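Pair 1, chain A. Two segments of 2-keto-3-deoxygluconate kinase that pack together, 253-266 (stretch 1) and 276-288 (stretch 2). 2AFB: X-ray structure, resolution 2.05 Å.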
# COMPACT_ATOMS: atom_id res chain seq x y z
N LEU A 253 -30.19 -18.82 -6.75
CA LEU A 253 -31.11 -17.83 -7.30
C LEU A 253 -30.57 -16.37 -7.07
O LEU A 253 -30.83 -15.73 -6.06
CB LEU A 253 -32.47 -18.04 -6.68
CG LEU A 253 -32.99 -19.51 -6.48
CD1 LEU A 253 -34.06 -19.63 -5.38
CD2 LEU A 253 -33.57 -20.03 -7.75
N ARG A 254 -29.82 -15.88 -8.05
CA ARG A 254 -29.22 -14.56 -8.02
C ARG A 254 -30.08 -13.60 -8.79
O ARG A 254 -30.44 -13.89 -9.93
CB ARG A 254 -27.87 -14.59 -8.71
CG ARG A 254 -27.12 -13.30 -8.59
CD ARG A 254 -25.76 -13.37 -9.29
NE ARG A 254 -24.76 -14.21 -8.61
CZ ARG A 254 -24.12 -13.93 -7.45
NH1 ARG A 254 -24.40 -12.83 -6.72
NH2 ARG A 254 -23.20 -14.78 -7.00
N GLU A 255 -30.38 -12.44 -8.20
CA GLU A 255 -31.05 -11.37 -8.92
C GLU A 255 -30.08 -10.21 -9.00
O GLU A 255 -29.83 -9.54 -8.00
CB GLU A 255 -32.34 -10.96 -8.23
CG GLU A 255 -33.17 -12.12 -7.74
CD GLU A 255 -34.31 -11.70 -6.81
OE1 GLU A 255 -34.83 -10.56 -7.00
OE2 GLU A 255 -34.66 -12.52 -5.90
N SER A 256 -29.52 -10.00 -10.19
CA SER A 256 -28.37 -9.11 -10.35
C SER A 256 -28.78 -7.66 -10.63
O SER A 256 -28.68 -7.18 -11.75
CB SER A 256 -27.43 -9.67 -11.43
OG SER A 256 -26.07 -9.36 -11.12
N ILE A 257 -29.20 -6.97 -9.57
CA ILE A 257 -29.59 -5.55 -9.64
C ILE A 257 -28.46 -4.62 -10.20
O ILE A 257 -28.74 -3.76 -11.06
CB ILE A 257 -30.05 -4.99 -8.24
CG1 ILE A 257 -31.10 -5.89 -7.56
CG2 ILE A 257 -30.57 -3.55 -8.38
CD1 ILE A 257 -32.21 -6.42 -8.49
N SER A 258 -27.24 -4.79 -9.69
CA SER A 258 -26.03 -4.17 -10.24
C SER A 258 -24.84 -5.00 -9.79
O SER A 258 -24.99 -6.07 -9.19
CB SER A 258 -25.90 -2.74 -9.73
OG SER A 258 -25.69 -2.72 -8.32
N ALA A 259 -23.63 -4.51 -10.05
CA ALA A 259 -22.46 -5.19 -9.54
C ALA A 259 -22.28 -4.94 -8.06
O ALA A 259 -21.46 -5.56 -7.44
CB ALA A 259 -21.19 -4.72 -10.32
N THR A 260 -23.02 -3.99 -7.52
CA THR A 260 -22.88 -3.58 -6.12
C THR A 260 -23.95 -4.23 -5.20
O THR A 260 -23.66 -4.58 -4.07
CB THR A 260 -22.96 -2.00 -6.00
OG1 THR A 260 -21.81 -1.40 -6.62
CG2 THR A 260 -23.03 -1.52 -4.49
N VAL A 261 -25.18 -4.35 -5.68
CA VAL A 261 -26.30 -5.00 -4.97
C VAL A 261 -26.90 -6.14 -5.78
O VAL A 261 -27.28 -5.96 -6.94
CB VAL A 261 -27.41 -3.98 -4.61
CG1 VAL A 261 -28.61 -4.63 -3.89
CG2 VAL A 261 -26.83 -2.86 -3.79
N ASN A 262 -26.95 -7.33 -5.17
CA ASN A 262 -27.72 -8.47 -5.66
C ASN A 262 -28.64 -8.99 -4.52
O ASN A 262 -28.37 -8.80 -3.35
CB ASN A 262 -26.83 -9.66 -6.04
CG ASN A 262 -25.96 -9.45 -7.26
OD1 ASN A 262 -25.21 -10.37 -7.63
ND2 ASN A 262 -26.05 -8.29 -7.91
N TYR A 263 -29.75 -9.60 -4.91
CA TYR A 263 -30.52 -10.41 -4.01
C TYR A 263 -30.05 -11.82 -4.21
O TYR A 263 -29.65 -12.19 -5.32
CB TYR A 263 -31.99 -10.29 -4.33
CG TYR A 263 -32.54 -8.94 -3.95
CD1 TYR A 263 -32.48 -7.88 -4.84
CD2 TYR A 263 -33.10 -8.74 -2.69
CE1 TYR A 263 -32.98 -6.65 -4.50
CE2 TYR A 263 -33.62 -7.52 -2.34
CZ TYR A 263 -33.56 -6.47 -3.25
OH TYR A 263 -34.07 -5.25 -2.91
N TRP A 264 -30.09 -12.61 -3.14
CA TRP A 264 -29.55 -13.98 -3.18
C TRP A 264 -30.35 -14.90 -2.29
O TRP A 264 -30.63 -14.59 -1.11
CB TRP A 264 -28.08 -13.94 -2.74
CG TRP A 264 -27.37 -15.24 -2.59
CD1 TRP A 264 -27.20 -15.97 -1.42
CD2 TRP A 264 -26.72 -16.00 -3.63
NE1 TRP A 264 -26.48 -17.13 -1.69
CE2 TRP A 264 -26.17 -17.16 -3.03
CE3 TRP A 264 -26.52 -15.81 -5.00
CZ2 TRP A 264 -25.46 -18.12 -3.79
CZ3 TRP A 264 -25.80 -16.74 -5.71
CH2 TRP A 264 -25.28 -17.88 -5.10
N SER A 265 -30.66 -16.07 -2.85
CA SER A 265 -31.38 -17.12 -2.12
C SER A 265 -31.11 -18.43 -2.81
O SER A 265 -30.53 -18.45 -3.90
CB SER A 265 -32.89 -16.84 -2.09
OG SER A 265 -33.43 -16.98 -3.38
N VAL A 266 -31.49 -19.53 -2.17
CA VAL A 266 -31.26 -20.87 -2.76
C VAL A 266 -32.43 -21.76 -2.55
O VAL A 266 -33.34 -21.43 -1.77
CB VAL A 266 -29.99 -21.58 -2.18
CG1 VAL A 266 -28.77 -20.66 -2.33
CG2 VAL A 266 -30.23 -22.05 -0.67
N PHE A 276 -37.03 -23.46 0.11
CA PHE A 276 -36.46 -22.16 -0.22
C PHE A 276 -35.90 -21.48 1.02
O PHE A 276 -36.55 -21.48 2.05
CB PHE A 276 -37.49 -21.26 -0.92
CG PHE A 276 -37.98 -21.84 -2.22
CD1 PHE A 276 -37.29 -21.62 -3.41
CD2 PHE A 276 -39.10 -22.67 -2.25
CE1 PHE A 276 -37.74 -22.19 -4.61
CE2 PHE A 276 -39.53 -23.25 -3.44
CZ PHE A 276 -38.86 -23.01 -4.61
N SER A 277 -34.66 -20.95 0.91
CA SER A 277 -34.05 -20.19 1.99
C SER A 277 -34.64 -18.79 2.09
O SER A 277 -35.37 -18.34 1.24
CB SER A 277 -32.55 -20.04 1.74
OG SER A 277 -32.27 -19.20 0.61
N ASN A 278 -34.23 -18.09 3.12
CA ASN A 278 -34.34 -16.67 3.16
C ASN A 278 -33.58 -16.02 1.98
O ASN A 278 -32.59 -16.55 1.48
CB ASN A 278 -33.78 -16.18 4.49
CG ASN A 278 -34.13 -14.75 4.76
OD1 ASN A 278 -35.31 -14.40 4.93
ND2 ASN A 278 -33.11 -13.89 4.77
N ARG A 279 -34.10 -14.89 1.53
CA ARG A 279 -33.57 -14.10 0.46
C ARG A 279 -32.86 -12.87 1.02
O ARG A 279 -33.42 -12.11 1.76
CB ARG A 279 -34.71 -13.66 -0.44
CG ARG A 279 -34.26 -12.94 -1.73
CD ARG A 279 -35.43 -12.89 -2.72
NE ARG A 279 -35.39 -11.78 -3.66
CZ ARG A 279 -35.86 -10.55 -3.43
NH1 ARG A 279 -36.35 -10.18 -2.23
NH2 ARG A 279 -35.79 -9.64 -4.40
N TYR A 280 -31.62 -12.68 0.63
CA TYR A 280 -30.79 -11.63 1.22
C TYR A 280 -30.53 -10.54 0.19
O TYR A 280 -30.32 -10.81 -0.98
CB TYR A 280 -29.45 -12.22 1.68
CG TYR A 280 -29.55 -13.30 2.73
CD1 TYR A 280 -29.58 -12.97 4.09
CD2 TYR A 280 -29.60 -14.65 2.38
CE1 TYR A 280 -29.67 -13.95 5.08
CE2 TYR A 280 -29.67 -15.64 3.36
CZ TYR A 280 -29.72 -15.27 4.71
OH TYR A 280 -29.82 -16.20 5.67
N GLU A 281 -30.48 -9.31 0.65
CA GLU A 281 -30.04 -8.23 -0.21
C GLU A 281 -28.59 -7.94 0.17
O GLU A 281 -28.32 -7.66 1.31
CB GLU A 281 -30.93 -7.01 -0.02
CG GLU A 281 -30.55 -5.85 -0.91
CD GLU A 281 -31.34 -4.62 -0.60
OE1 GLU A 281 -32.56 -4.67 -0.80
OE2 GLU A 281 -30.74 -3.62 -0.15
N ILE A 282 -27.67 -8.04 -0.76
CA ILE A 282 -26.25 -8.03 -0.39
C ILE A 282 -25.59 -6.85 -1.07
O ILE A 282 -25.73 -6.69 -2.29
CB ILE A 282 -25.57 -9.33 -0.91
CG1 ILE A 282 -26.34 -10.56 -0.39
CG2 ILE A 282 -24.08 -9.35 -0.53
CD1 ILE A 282 -25.78 -11.88 -0.90
N HIS A 283 -24.90 -6.00 -0.29
CA HIS A 283 -23.89 -5.10 -0.84
C HIS A 283 -22.60 -5.90 -0.90
O HIS A 283 -22.02 -6.27 0.14
CB HIS A 283 -23.66 -3.85 0.01
CG HIS A 283 -24.69 -2.79 -0.14
ND1 HIS A 283 -26.02 -2.97 0.22
CD2 HIS A 283 -24.59 -1.51 -0.58
CE1 HIS A 283 -26.68 -1.85 0.02
NE2 HIS A 283 -25.83 -0.94 -0.46
N ILE A 284 -22.15 -6.13 -2.12
CA ILE A 284 -21.11 -7.06 -2.43
C ILE A 284 -19.69 -6.48 -2.23
O ILE A 284 -19.42 -5.37 -2.65
CB ILE A 284 -21.31 -7.50 -3.92
CG1 ILE A 284 -22.67 -8.23 -4.06
CG2 ILE A 284 -20.20 -8.35 -4.39
CD1 ILE A 284 -23.10 -8.43 -5.49
N VAL A 285 -18.80 -7.23 -1.56
CA VAL A 285 -17.36 -6.95 -1.51
C VAL A 285 -16.63 -7.75 -2.65
O VAL A 285 -15.83 -7.21 -3.43
CB VAL A 285 -16.77 -7.39 -0.20
CG1 VAL A 285 -15.26 -7.35 -0.22
CG2 VAL A 285 -17.35 -6.57 0.94
N ASP A 286 -16.94 -9.05 -2.73
CA ASP A 286 -16.35 -9.94 -3.73
C ASP A 286 -17.26 -11.13 -3.94
O ASP A 286 -17.23 -12.06 -3.15
CB ASP A 286 -14.96 -10.42 -3.28
CG ASP A 286 -14.09 -10.99 -4.45
OD1 ASP A 286 -14.64 -11.47 -5.51
OD2 ASP A 286 -12.83 -10.92 -4.27
N ARG A 287 -18.03 -11.13 -5.03
CA ARG A 287 -18.96 -12.24 -5.30
C ARG A 287 -18.29 -13.52 -5.80
O ARG A 287 -18.92 -14.59 -5.83
CB ARG A 287 -20.04 -11.83 -6.30
CG ARG A 287 -19.72 -12.18 -7.75
CD ARG A 287 -20.82 -11.69 -8.70
NE ARG A 287 -21.66 -12.73 -9.32
CZ ARG A 287 -22.37 -12.55 -10.46
NH1 ARG A 287 -22.32 -11.38 -11.11
NH2 ARG A 287 -23.12 -13.52 -10.98
N VAL A 288 -17.04 -13.42 -6.22
CA VAL A 288 -16.31 -14.61 -6.68
C VAL A 288 -16.32 -15.70 -5.57
O VAL A 288 -16.06 -15.41 -4.40
CB VAL A 288 -14.85 -14.32 -7.15
CG1 VAL A 288 -14.16 -15.62 -7.60
CG2 VAL A 288 -14.89 -13.33 -8.31

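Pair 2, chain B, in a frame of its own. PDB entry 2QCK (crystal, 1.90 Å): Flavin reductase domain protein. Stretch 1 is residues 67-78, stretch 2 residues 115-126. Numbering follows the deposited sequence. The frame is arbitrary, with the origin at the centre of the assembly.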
# COMPACT_ATOMS: atom_id res chain seq x y z
N ILE B 67 5.05 -12.50 14.32
CA ILE B 67 5.71 -12.17 13.04
C ILE B 67 7.25 -12.22 13.11
O ILE B 67 7.92 -12.68 12.15
CB ILE B 67 5.20 -10.77 12.54
CG1 ILE B 67 3.69 -10.83 12.22
CG2 ILE B 67 5.93 -10.34 11.28
CD1 ILE B 67 3.31 -11.57 10.94
N ALA B 68 7.82 -11.68 14.17
CA ALA B 68 9.24 -11.75 14.45
C ALA B 68 9.80 -13.18 14.52
O ALA B 68 10.94 -13.43 14.11
CB ALA B 68 9.54 -11.02 15.76
N ASN B 69 9.01 -14.11 15.04
CA ASN B 69 9.45 -15.44 15.34
C ASN B 69 8.80 -16.55 14.54
O ASN B 69 9.05 -17.70 14.80
CB ASN B 69 9.25 -15.70 16.81
CG ASN B 69 10.05 -14.76 17.66
OD1 ASN B 69 9.51 -14.00 18.48
ND2 ASN B 69 11.33 -14.74 17.42
N THR B 70 8.08 -16.21 13.48
CA THR B 70 7.47 -17.21 12.63
C THR B 70 7.80 -16.96 11.19
O THR B 70 8.06 -15.82 10.80
CB THR B 70 5.95 -17.23 12.85
OG1 THR B 70 5.71 -17.37 14.26
CG2 THR B 70 5.29 -18.43 12.15
N THR B 71 7.82 -18.03 10.40
CA THR B 71 8.11 -17.89 8.97
C THR B 71 6.89 -17.86 8.04
O THR B 71 6.82 -17.01 7.16
CB THR B 71 9.09 -18.95 8.48
OG1 THR B 71 10.36 -18.70 9.07
CG2 THR B 71 9.21 -18.89 6.96
N HIS B 72 5.92 -18.75 8.20
CA HIS B 72 4.76 -18.77 7.29
C HIS B 72 3.67 -17.89 7.81
O HIS B 72 3.38 -17.89 9.01
CB HIS B 72 4.29 -20.18 7.05
CG HIS B 72 5.32 -21.00 6.34
ND1 HIS B 72 6.25 -21.75 7.02
CD2 HIS B 72 5.66 -21.06 5.03
CE1 HIS B 72 7.09 -22.29 6.15
NE2 HIS B 72 6.75 -21.89 4.94
N ILE B 73 3.10 -17.11 6.89
CA ILE B 73 1.97 -16.25 7.15
C ILE B 73 0.95 -16.32 6.01
O ILE B 73 1.24 -16.78 4.90
CB ILE B 73 2.38 -14.78 7.40
CG1 ILE B 73 2.83 -14.05 6.12
CG2 ILE B 73 3.51 -14.68 8.41
CD1 ILE B 73 3.00 -12.52 6.38
N GLY B 74 -0.27 -15.89 6.29
CA GLY B 74 -1.30 -15.77 5.27
C GLY B 74 -1.68 -14.32 5.07
O GLY B 74 -1.68 -13.54 6.00
N VAL B 75 -2.00 -13.95 3.83
CA VAL B 75 -2.68 -12.69 3.58
C VAL B 75 -4.04 -12.91 2.90
O VAL B 75 -4.16 -13.74 1.99
CB VAL B 75 -1.77 -11.66 2.77
CG1 VAL B 75 -1.49 -12.13 1.40
CG2 VAL B 75 -2.41 -10.27 2.77
N HIS B 76 -5.05 -12.17 3.36
CA HIS B 76 -6.42 -12.30 2.85
C HIS B 76 -6.91 -11.01 2.28
O HIS B 76 -6.91 -9.99 2.96
CB HIS B 76 -7.37 -12.72 3.94
CG HIS B 76 -6.98 -14.00 4.59
ND1 HIS B 76 -5.90 -14.09 5.45
CD2 HIS B 76 -7.51 -15.24 4.51
CE1 HIS B 76 -5.80 -15.34 5.88
NE2 HIS B 76 -6.76 -16.05 5.32
N MSE B 77 -7.31 -11.04 1.02
CA MSE B 77 -7.95 -9.88 0.36
C MSE B 77 -9.43 -9.96 0.70
O MSE B 77 -10.01 -11.06 0.74
CB MSE B 77 -7.77 -9.95 -1.15
CG MSE B 77 -6.41 -9.47 -1.59
SE MSE B 77 -4.89 -10.58 -1.00
CE MSE B 77 -3.47 -9.56 -2.00
N LEU B 78 -10.01 -8.80 0.96
CA LEU B 78 -11.35 -8.66 1.51
C LEU B 78 -12.27 -8.01 0.50
O LEU B 78 -11.86 -7.14 -0.27
CB LEU B 78 -11.28 -7.80 2.79
CG LEU B 78 -10.46 -8.37 3.95
CD1 LEU B 78 -10.76 -7.63 5.25
CD2 LEU B 78 -10.73 -9.86 4.15
N ALA B 115 -12.07 -12.78 -0.40
CA ALA B 115 -11.88 -12.65 -1.86
C ALA B 115 -10.82 -13.61 -2.41
O ALA B 115 -10.84 -14.01 -3.58
CB ALA B 115 -11.52 -11.22 -2.23
N GLY B 116 -9.89 -13.98 -1.53
CA GLY B 116 -8.90 -14.99 -1.78
C GLY B 116 -7.78 -14.77 -0.80
O GLY B 116 -7.76 -13.77 -0.07
N TRP B 117 -6.88 -15.73 -0.75
CA TRP B 117 -5.69 -15.64 0.10
C TRP B 117 -4.42 -16.14 -0.58
O TRP B 117 -4.45 -16.90 -1.56
CB TRP B 117 -5.91 -16.41 1.41
CG TRP B 117 -6.36 -17.82 1.21
CD1 TRP B 117 -7.64 -18.28 1.22
CD2 TRP B 117 -5.53 -18.97 0.98
NE1 TRP B 117 -7.67 -19.64 1.00
CE2 TRP B 117 -6.38 -20.08 0.85
CE3 TRP B 117 -4.16 -19.15 0.87
CZ2 TRP B 117 -5.90 -21.35 0.62
CZ3 TRP B 117 -3.68 -20.40 0.62
CH2 TRP B 117 -4.55 -21.50 0.52
N LEU B 118 -3.29 -15.74 0.01
CA LEU B 118 -1.98 -16.23 -0.37
C LEU B 118 -1.24 -16.64 0.90
O LEU B 118 -1.44 -16.02 1.95
CB LEU B 118 -1.19 -15.11 -1.07
CG LEU B 118 -1.82 -14.43 -2.29
CD1 LEU B 118 -0.93 -13.33 -2.81
CD2 LEU B 118 -2.08 -15.46 -3.36
N ILE B 119 -0.41 -17.68 0.80
CA ILE B 119 0.48 -18.08 1.88
C ILE B 119 1.93 -17.77 1.46
O ILE B 119 2.35 -18.03 0.33
CB ILE B 119 0.29 -19.58 2.30
CG1 ILE B 119 -1.03 -19.73 3.07
CG2 ILE B 119 1.45 -20.09 3.19
CD1 ILE B 119 -1.38 -21.12 3.48
N GLY B 120 2.69 -17.20 2.39
CA GLY B 120 4.05 -16.82 2.10
C GLY B 120 5.00 -17.18 3.21
O GLY B 120 4.58 -17.53 4.32
N LYS B 121 6.29 -17.16 2.86
CA LYS B 121 7.38 -17.26 3.81
C LYS B 121 7.94 -15.88 3.98
O LYS B 121 8.35 -15.24 3.01
CB LYS B 121 8.47 -18.19 3.29
CG LYS B 121 8.04 -19.65 3.14
N ILE B 122 7.98 -15.42 5.22
CA ILE B 122 8.68 -14.17 5.52
C ILE B 122 10.17 -14.34 5.25
O ILE B 122 10.80 -15.25 5.81
CB ILE B 122 8.52 -13.74 6.97
CG1 ILE B 122 7.06 -13.43 7.26
CG2 ILE B 122 9.35 -12.44 7.25
CD1 ILE B 122 6.79 -13.14 8.77
N GLN B 123 10.70 -13.48 4.39
CA GLN B 123 12.13 -13.48 4.04
C GLN B 123 12.94 -12.73 5.10
O GLN B 123 13.95 -13.21 5.59
CB GLN B 123 12.30 -12.85 2.66
CG GLN B 123 11.47 -13.58 1.62
CD GLN B 123 11.90 -15.00 1.38
OE1 GLN B 123 12.97 -15.24 0.81
NE2 GLN B 123 11.07 -15.97 1.77
N MSE B 124 12.45 -11.59 5.52
CA MSE B 124 13.15 -10.74 6.44
C MSE B 124 12.16 -9.70 6.89
O MSE B 124 11.16 -9.43 6.20
CB MSE B 124 14.27 -10.00 5.67
CG MSE B 124 13.56 -8.96 4.63
SE MSE B 124 14.65 -9.01 3.26
CE MSE B 124 14.42 -10.82 2.55
N ARG B 125 12.47 -9.08 8.04
CA ARG B 125 11.83 -7.85 8.48
C ARG B 125 12.89 -6.78 8.61
O ARG B 125 13.98 -7.05 9.14
CB ARG B 125 11.18 -8.04 9.87
CG ARG B 125 10.38 -9.32 10.00
CD ARG B 125 11.05 -10.30 10.93
NE ARG B 125 10.36 -11.59 10.91
CZ ARG B 125 10.82 -12.72 10.35
NH1 ARG B 125 11.98 -12.78 9.72
NH2 ARG B 125 10.07 -13.80 10.41
N LEU B 126 12.59 -5.56 8.16
CA LEU B 126 13.49 -4.43 8.29
C LEU B 126 12.98 -3.56 9.41
O LEU B 126 11.99 -2.82 9.23
CB LEU B 126 13.46 -3.65 7.01
CG LEU B 126 14.48 -2.57 6.68
CD1 LEU B 126 15.92 -3.05 6.78
CD2 LEU B 126 14.13 -2.06 5.26
O HOH W 1 11.27 -16.01 8.24

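The sharpest difference lies at one matched position, A:Tyr263 in pair 1 and B:Gly74 in pair 2. In pair 1 the tyrosine ring is held between two side chains of stretch 2. The guanidinium of A:Arg279 lies flat on one face, with centres 4.0 Å apart and planes at 4°. A:Glu281 covers the opposite face, its CG 4.1 Å from the ring centroid of A:Tyr263. In pair 2 the glycine offers no side chain, and the contact there is made by backbone: B:Gly74 CA lies 3.3 Å from B:Leu118 O. A CB on B:Gly74 would be crowded by CE1 of B:His76, at 3.5 Å.

The shared geometry is a pair of antiparallel strands. The strand axes approach to 4.7 Å in both, at 141° in pair 1 and 144° in pair 2. Fourteen central residues superpose with an RMSD of 0.8 Å. A:Thr260 and B:Thr71 fall within 0.1 Å at CA, and their roles agree. A:Ile284 N donates to A:Thr260 O at 2.9 Å, and B:Ile122 N donates to B:Thr71 O at 2.8 Å. The ladder continues at A:Asn262 with A:Ile282, matched by B:Ile73 with B:Gly120, and at A:Trp264 with A:Tyr280, matched by B:Val75 with B:Leu118.

Pair 2 has a second matched glycine, on the other strand: B:Gly120 stands where pair 1 has A:Ile282. In pair 1, A:Ile282 CD1 packs on A:Trp264 CB at 3.6 Å. In pair 2 the isoleucine is across the ladder, at B:Ile73, and its CG2 meets B:Ile122 CD1 at 3.6 Å. The corresponding A:Ile284 CD1 reaches A:Asn262 CG at 3.5 Å.

At A:Val261 and A:His283 the methyl CG2 of the valine sits over the imidazole face, 3.9 Å from the ring centroid of A:His283. Pair 2 places the histidine on the other strand: B:His72 NE2 lies 3.1 Å from B:Lys121 CG. The lysine is not modelled beyond CG.

Each pair also uses an arginine from its second stretch, at positions that do not match. A:Arg279 forms a salt bridge with A:Glu255, with NE to OE2 at 2.5 Å, which is very short, and NH2 to OE1 at 2.9 Å. The same guanidinium thus serves both the stack and the salt bridge. B:Arg125 instead binds backbone: its NE and NH2 both donate to B:Ile67 O, at 2.9 and 3.0 Å. This ties the strand to the helical residues of stretch 1.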